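Local coordinates for protein xyloglucan-specific endo-beta-1,4-glucanase BoGH9A (Bacteroides ovatus, PDB 6DHT) that cleaves the beta-1,4-glucan backbone of xyloglucan internally, releasing xyloglucan oligosaccharides, at residues K365-Y370 and L381-W386; A345-Y350 and E360-K365. One frame throughout, in Å; residues are numbered along the deposited sequence. Where two conformers were deposited one is given.

Contact 1. Residues K365-Y370 and L381-W386. With EDO (1,2-ethanediol), chain M.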
loop_
_atom_site.group_PDB
_atom_site.type_symbol
_atom_site.label_atom_id
_atom_site.label_comp_id
_atom_site.label_asym_id
_atom_site.label_seq_id
_atom_site.Cartn_x
_atom_site.Cartn_y
_atom_site.Cartn_z
ATOM N N LYS A 365 -15.350 0.447 20.741
ATOM C CA LYS A 365 -15.431 0.597 19.286
ATOM C C LYS A 365 -14.938 -0.640 18.540
ATOM O O LYS A 365 -14.646 -0.564 17.349
ATOM C CB LYS A 365 -14.611 1.809 18.854
ATOM C CG LYS A 365 -15.091 3.120 19.449
ATOM C CD LYS A 365 -16.357 3.597 18.748
ATOM C CE LYS A 365 -17.058 4.712 19.503
ATOM N NZ LYS A 365 -16.136 5.818 19.813
ATOM N N ALA A 366 -14.841 -1.782 19.210
ATOM C CA ALA A 366 -14.227 -2.948 18.583
ATOM C C ALA A 366 -15.015 -3.449 17.379
ATOM O O ALA A 366 -16.245 -3.500 17.398
ATOM C CB ALA A 366 -14.055 -4.075 19.584
ATOM N N PRO A 367 -14.296 -3.855 16.326
ATOM C CA PRO A 367 -14.980 -4.489 15.197
ATOM C C PRO A 367 -15.545 -5.856 15.556
ATOM O O PRO A 367 -14.980 -6.550 16.396
ATOM C CB PRO A 367 -13.870 -4.654 14.159
ATOM C CG PRO A 367 -12.637 -4.773 14.972
ATOM C CD PRO A 367 -12.832 -3.914 16.197
ATOM N N GLN A 368 -16.654 -6.219 14.925
ATOM C CA GLN A 368 -17.289 -7.507 15.172
ATOM C C GLN A 368 -16.748 -8.563 14.201
ATOM O O GLN A 368 -16.783 -9.761 14.486
ATOM C CB GLN A 368 -18.818 -7.389 15.063
ATOM C CG GLN A 368 -19.464 -6.465 16.113
ATOM C CD GLN A 368 -19.095 -6.820 17.549
ATOM O OE1 GLN A 368 -19.117 -7.992 17.950
ATOM N NE2 GLN A 368 -18.749 -5.802 18.334
ATOM N N ILE A 369 -16.216 -8.106 13.068
ATOM C CA ILE A 369 -15.709 -8.977 12.009
ATOM C C ILE A 369 -14.354 -8.422 11.519
ATOM O O ILE A 369 -14.061 -7.247 11.746
ATOM C CB ILE A 369 -16.736 -9.001 10.871
ATOM C CG1 ILE A 369 -16.443 -10.114 9.868
ATOM C CG2 ILE A 369 -16.793 -7.646 10.181
ATOM C CD1 ILE A 369 -17.500 -10.229 8.765
ATOM N N TYR A 370 -13.523 -9.259 10.896
ATOM C CA TYR A 370 -12.291 -8.776 10.271
ATOM C C TYR A 370 -12.578 -8.356 8.820
ATOM O O TYR A 370 -13.245 -9.082 8.084
ATOM C CB TYR A 370 -11.189 -9.836 10.271
ATOM C CG TYR A 370 -9.934 -9.327 9.623
ATOM C CD1 TYR A 370 -8.962 -8.665 10.368
ATOM C CD2 TYR A 370 -9.737 -9.459 8.246
ATOM C CE1 TYR A 370 -7.825 -8.158 9.763
ATOM C CE2 TYR A 370 -8.605 -8.957 7.646
ATOM C CZ TYR A 370 -7.658 -8.302 8.394
ATOM O OH TYR A 370 -6.506 -7.794 7.825
ATOM N N LEU A 381 -5.916 -2.133 11.135
ATOM C CA LEU A 381 -4.678 -1.612 11.665
ATOM C C LEU A 381 -4.704 -1.699 13.188
ATOM O O LEU A 381 -3.693 -1.946 13.816
ATOM C CB LEU A 381 -4.432 -0.174 11.210
ATOM C CG LEU A 381 -4.284 0.038 9.701
ATOM C CD1 LEU A 381 -3.896 1.490 9.450
ATOM C CD2 LEU A 381 -3.315 -0.933 9.071
ATOM N N GLY A 382 -5.886 -1.511 13.747
ATOM C CA GLY A 382 -6.032 -1.689 15.181
ATOM C C GLY A 382 -5.875 -3.145 15.565
ATOM O O GLY A 382 -5.242 -3.484 16.584
ATOM N N ILE A 383 -6.470 -4.029 14.764
ATOM C CA ILE A 383 -6.393 -5.464 15.002
ATOM C C ILE A 383 -4.930 -5.916 14.958
ATOM O O ILE A 383 -4.467 -6.681 15.836
ATOM C CB ILE A 383 -7.253 -6.248 13.991
ATOM C CG1 ILE A 383 -8.731 -6.006 14.290
ATOM C CG2 ILE A 383 -6.938 -7.721 14.024
ATOM C CD1 ILE A 383 -9.687 -6.552 13.272
ATOM N N PHE A 384 -4.173 -5.441 13.965
ATOM C CA PHE A 384 -2.790 -5.865 13.859
ATOM C C PHE A 384 -2.010 -5.493 15.128
ATOM O O PHE A 384 -1.150 -6.255 15.588
ATOM C CB PHE A 384 -2.076 -5.248 12.634
ATOM C CG PHE A 384 -2.660 -5.603 11.273
ATOM C CD1 PHE A 384 -3.423 -6.730 11.048
ATOM C CD2 PHE A 384 -2.445 -4.733 10.213
ATOM C CE1 PHE A 384 -3.928 -6.983 9.777
ATOM C CE2 PHE A 384 -2.932 -4.999 8.951
ATOM C CZ PHE A 384 -3.672 -6.117 8.740
ATOM N N ALA A 385 -2.327 -4.327 15.686
ATOM C CA ALA A 385 -1.669 -3.865 16.905
ATOM C C ALA A 385 -1.966 -4.803 18.082
ATOM O O ALA A 385 -1.061 -5.235 18.777
ATOM C CB ALA A 385 -2.101 -2.459 17.215
ATOM N N TRP A 386 -3.236 -5.154 18.263
ATOM C CA TRP A 386 -3.621 -6.119 19.301
ATOM C C TRP A 386 -2.987 -7.507 19.130
ATOM O O TRP A 386 -2.745 -8.197 20.123
ATOM C CB TRP A 386 -5.152 -6.247 19.350
ATOM C CG TRP A 386 -5.790 -5.105 20.078
ATOM C CD1 TRP A 386 -6.317 -3.990 19.544
ATOM C CD2 TRP A 386 -5.969 -4.997 21.498
ATOM N NE1 TRP A 386 -6.793 -3.155 20.535
ATOM C CE2 TRP A 386 -6.609 -3.778 21.744
ATOM C CE3 TRP A 386 -5.646 -5.827 22.584
ATOM C CZ2 TRP A 386 -6.913 -3.347 23.035
ATOM C CZ3 TRP A 386 -5.964 -5.407 23.858
ATOM C CH2 TRP A 386 -6.592 -4.181 24.075
HETATM C C1 EDO M . -14.261 -8.850 19.370
HETATM O O1 EDO M . -15.029 -7.669 19.107
HETATM C C2 EDO M . -14.606 -9.923 18.341
HETATM O O2 EDO M . -14.535 -9.359 17.023
#
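Pro367 and Tyr370 belong to the connection between helix 356-364 and helix 379-386 in the family 9 catalytic domain, and they close over Ile383 and Phe384 on the second of these helices. The interface is apolar and centres on the end of Ile383. Its CG1 branch runs anti to the backbone carbonyl carbon (chi1 -70°) and continues extended, which carries CD1 out from the helix into the curve of the loop. There CD1 meets CG of the Pro367 ring at 3.8 Å and CD1 of Tyr370 at 3.7 Å, approaching the phenol ring obliquely.

With CG anti to the backbone N (chi1 180°), the Tyr370 ring extends past Ile383 to Phe384. The two side chains cross at about a right angle, bringing Tyr370 OH to the edge of the phenyl ring, near its plane, 3.3 Å from CE1 and 3.4 Å from CZ of Phe384. This buried hydroxyl is satisfied by a hydrogen bond to Ser450 OG, while Tyr411 packs edge-to-face with the phenol and Tyr453 stacks on Phe384. Replacing Tyr370 with an alanine would probably cost the Ser450 hydroxyl this partner and open a gap beside Ile383 CD1 and the Phe384 edge. An ethanediol, probably from the crystallisation liquor, donates from both O1 and O2 to Pro367 O, each bond 2.9 Å long. The whole is a loop folded back onto the helix it leads into, among the helices of the (alpha/alpha)6 barrel that characterises glycoside hydrolase family 9.

Contact 2. Residues A345-Y350 and E360-K365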
loop_
_atom_site.group_PDB
_atom_site.type_symbol
_atom_site.label_atom_id
_atom_site.label_comp_id
_atom_site.label_asym_id
_atom_site.label_seq_id
_atom_site.Cartn_x
_atom_site.Cartn_y
_atom_site.Cartn_z
ATOM N N ALA A 345 -6.952 4.484 16.635
ATOM C CA ALA A 345 -6.297 5.469 17.479
ATOM C C ALA A 345 -6.264 5.112 18.968
ATOM O O ALA A 345 -5.238 5.231 19.598
ATOM C CB ALA A 345 -6.943 6.850 17.303
ATOM N N ALA A 346 -7.403 4.684 19.505
ATOM C CA ALA A 346 -7.455 4.342 20.926
ATOM C C ALA A 346 -6.527 3.165 21.183
ATOM O O ALA A 346 -5.834 3.141 22.202
ATOM C CB ALA A 346 -8.871 4.026 21.327
ATOM N N SER A 347 -6.508 2.188 20.267
ATOM C CA SER A 347 -5.613 1.026 20.424
ATOM C C SER A 347 -4.146 1.453 20.460
ATOM O O SER A 347 -3.404 1.077 21.365
ATOM C CB SER A 347 -5.844 -0.007 19.325
ATOM O OG SER A 347 -7.125 -0.580 19.433
ATOM N N GLU A 348 -3.726 2.287 19.508
ATOM C CA GLU A 348 -2.359 2.750 19.500
ATOM C C GLU A 348 -2.034 3.537 20.763
ATOM O O GLU A 348 -0.950 3.413 21.282
ATOM C CB GLU A 348 -2.082 3.597 18.246
ATOM C CG GLU A 348 -2.192 2.860 16.922
ATOM C CD GLU A 348 -1.033 1.879 16.662
ATOM O OE1 GLU A 348 -0.120 1.698 17.519
ATOM O OE2 GLU A 348 -1.045 1.269 15.563
ATOM N N LEU A 349 -2.954 4.407 21.183
ATOM C CA LEU A 349 -2.703 5.196 22.381
ATOM C C LEU A 349 -2.619 4.320 23.625
ATOM O O LEU A 349 -1.786 4.552 24.481
ATOM C CB LEU A 349 -3.754 6.298 22.535
ATOM C CG LEU A 349 -3.415 7.509 21.645
ATOM C CD1 LEU A 349 -4.625 8.381 21.383
ATOM C CD2 LEU A 349 -2.245 8.324 22.203
ATOM N N TYR A 350 -3.451 3.291 23.690
ATOM C CA TYR A 350 -3.331 2.323 24.776
ATOM C C TYR A 350 -1.951 1.657 24.785
ATOM O O TYR A 350 -1.318 1.523 25.843
ATOM C CB TYR A 350 -4.412 1.262 24.680
ATOM C CG TYR A 350 -4.357 0.177 25.752
ATOM C CD1 TYR A 350 -4.227 0.504 27.102
ATOM C CD2 TYR A 350 -4.470 -1.166 25.420
ATOM C CE1 TYR A 350 -4.196 -0.483 28.084
ATOM C CE2 TYR A 350 -4.461 -2.148 26.393
ATOM C CZ TYR A 350 -4.317 -1.801 27.722
ATOM O OH TYR A 350 -4.301 -2.783 28.694
ATOM N N GLU A 360 -10.496 1.357 27.120
ATOM C CA GLU A 360 -11.942 1.282 27.165
ATOM C C GLU A 360 -12.542 1.821 25.882
ATOM O O GLU A 360 -13.526 1.286 25.400
ATOM C CB GLU A 360 -12.469 2.050 28.388
ATOM C CG GLU A 360 -13.980 2.271 28.445
ATOM C CD GLU A 360 -14.783 0.985 28.553
ATOM O OE1 GLU A 360 -14.205 -0.065 28.899
ATOM O OE2 GLU A 360 -16.004 1.026 28.289
ATOM N N GLU A 361 -11.936 2.867 25.325
ATOM C CA GLU A 361 -12.411 3.404 24.048
ATOM C C GLU A 361 -12.228 2.395 22.914
ATOM O O GLU A 361 -13.111 2.240 22.080
ATOM C CB GLU A 361 -11.712 4.723 23.723
ATOM C CG GLU A 361 -11.914 5.842 24.771
ATOM C CD GLU A 361 -13.382 6.159 25.046
ATOM O OE1 GLU A 361 -14.079 6.612 24.111
ATOM O OE2 GLU A 361 -13.836 5.953 26.198
ATOM N N ALA A 362 -11.095 1.697 22.894
ATOM C CA ALA A 362 -10.882 0.638 21.903
ATOM C C ALA A 362 -11.907 -0.473 22.016
ATOM O O ALA A 362 -12.448 -0.939 21.016
ATOM C CB ALA A 362 -9.496 0.064 22.022
ATOM N N ILE A 363 -12.156 -0.930 23.237
ATOM C CA ILE A 363 -13.106 -2.011 23.454
ATOM C C ILE A 363 -14.516 -1.605 23.024
ATOM O O ILE A 363 -15.223 -2.404 22.397
ATOM C CB ILE A 363 -13.117 -2.448 24.946
ATOM C CG1 ILE A 363 -11.743 -2.950 25.369
ATOM C CG2 ILE A 363 -14.166 -3.509 25.201
ATOM C CD1 ILE A 363 -11.232 -4.145 24.616
ATOM N N LYS A 364 -14.919 -0.375 23.359
ATOM C CA LYS A 364 -16.235 0.140 22.981
ATOM C C LYS A 364 -16.418 0.133 21.468
ATOM O O LYS A 364 -17.502 -0.158 20.974
ATOM C CB LYS A 364 -16.445 1.564 23.501
ATOM C CG LYS A 364 -16.772 1.672 24.986
ATOM C CD LYS A 364 -17.280 3.071 25.341
ATOM C CE LYS A 364 -17.613 3.181 26.822
ATOM N NZ LYS A 364 -18.363 4.425 27.152
ATOM N N LYS A 365 -15.350 0.447 20.741
ATOM C CA LYS A 365 -15.431 0.597 19.286
ATOM C C LYS A 365 -14.938 -0.640 18.540
ATOM O O LYS A 365 -14.646 -0.564 17.349
ATOM C CB LYS A 365 -14.611 1.809 18.854
ATOM C CG LYS A 365 -15.091 3.120 19.449
ATOM C CD LYS A 365 -16.357 3.597 18.748
ATOM C CE LYS A 365 -17.058 4.712 19.503
ATOM N NZ LYS A 365 -16.136 5.818 19.813
#
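Ala346 and Ala362 face each other where helix 339-353 and helix 356-364 pack side by side. The apolar contacts come first: the two methyl groups lie 4.1 Å apart, CB of Ala346 to CB of Ala362, but the Ala346 methyl settles closer to the opposing backbone, with its CB 3.6 Å from Ala362 N. It also touches the base of the neighbouring acid, Ala346 CB to Glu361 CB at 3.8 Å. Only this first part of Glu361 takes part in the interface, because the chain bends at chi2 (-56°) and its carboxylate leads away from helix 339-353.

The polar element is Ser347, whose OG rests against the methyl of Ala362, 3.6 Å from CB, as a van der Waals contact. Set beside its own backbone N (chi1 -66°), the hydroxyl is hydrogen-bonded to Phe343 O one turn earlier in the same helix, so this buried oxygen does not depend on helix 356-364 for a partner.

The small side chains are consistent with the close approach of the backbones: the short helical segments come to 8.0 Å between axes, and the CA atoms of Ala346 and Ala362 are 5.1 Å apart. Tyr304 of helix 292-309 touches both Ala346 and Glu361. With an interaxial angle of 148° and a brief intervening turn, the pair forms an antiparallel alpha-alpha hairpin, closely packed through alanine.

Overall arrangement
Contact 2 closes before contact 1 opens along the chain, and Lys365, the first residue after helix 356-364, belongs to both. Their centres are 10 Å apart, and Trp386 at the end of helix 379-386 joins them: its NE1 lies 2.8 Å from Ser347 OG, a probable hydrogen bond, and its CH2 is 3.7 Å from Tyr350 CE2. Three successive helices, 339-353, 356-364 and 379-386, are thus tied together on one side of the catalytic domain, with helix 339-353 touching both of the others. Both contacts lie away from the predicted catalytic residues. A bound calcium ion is about 11 Å from the side chain of Pro367 in contact 1.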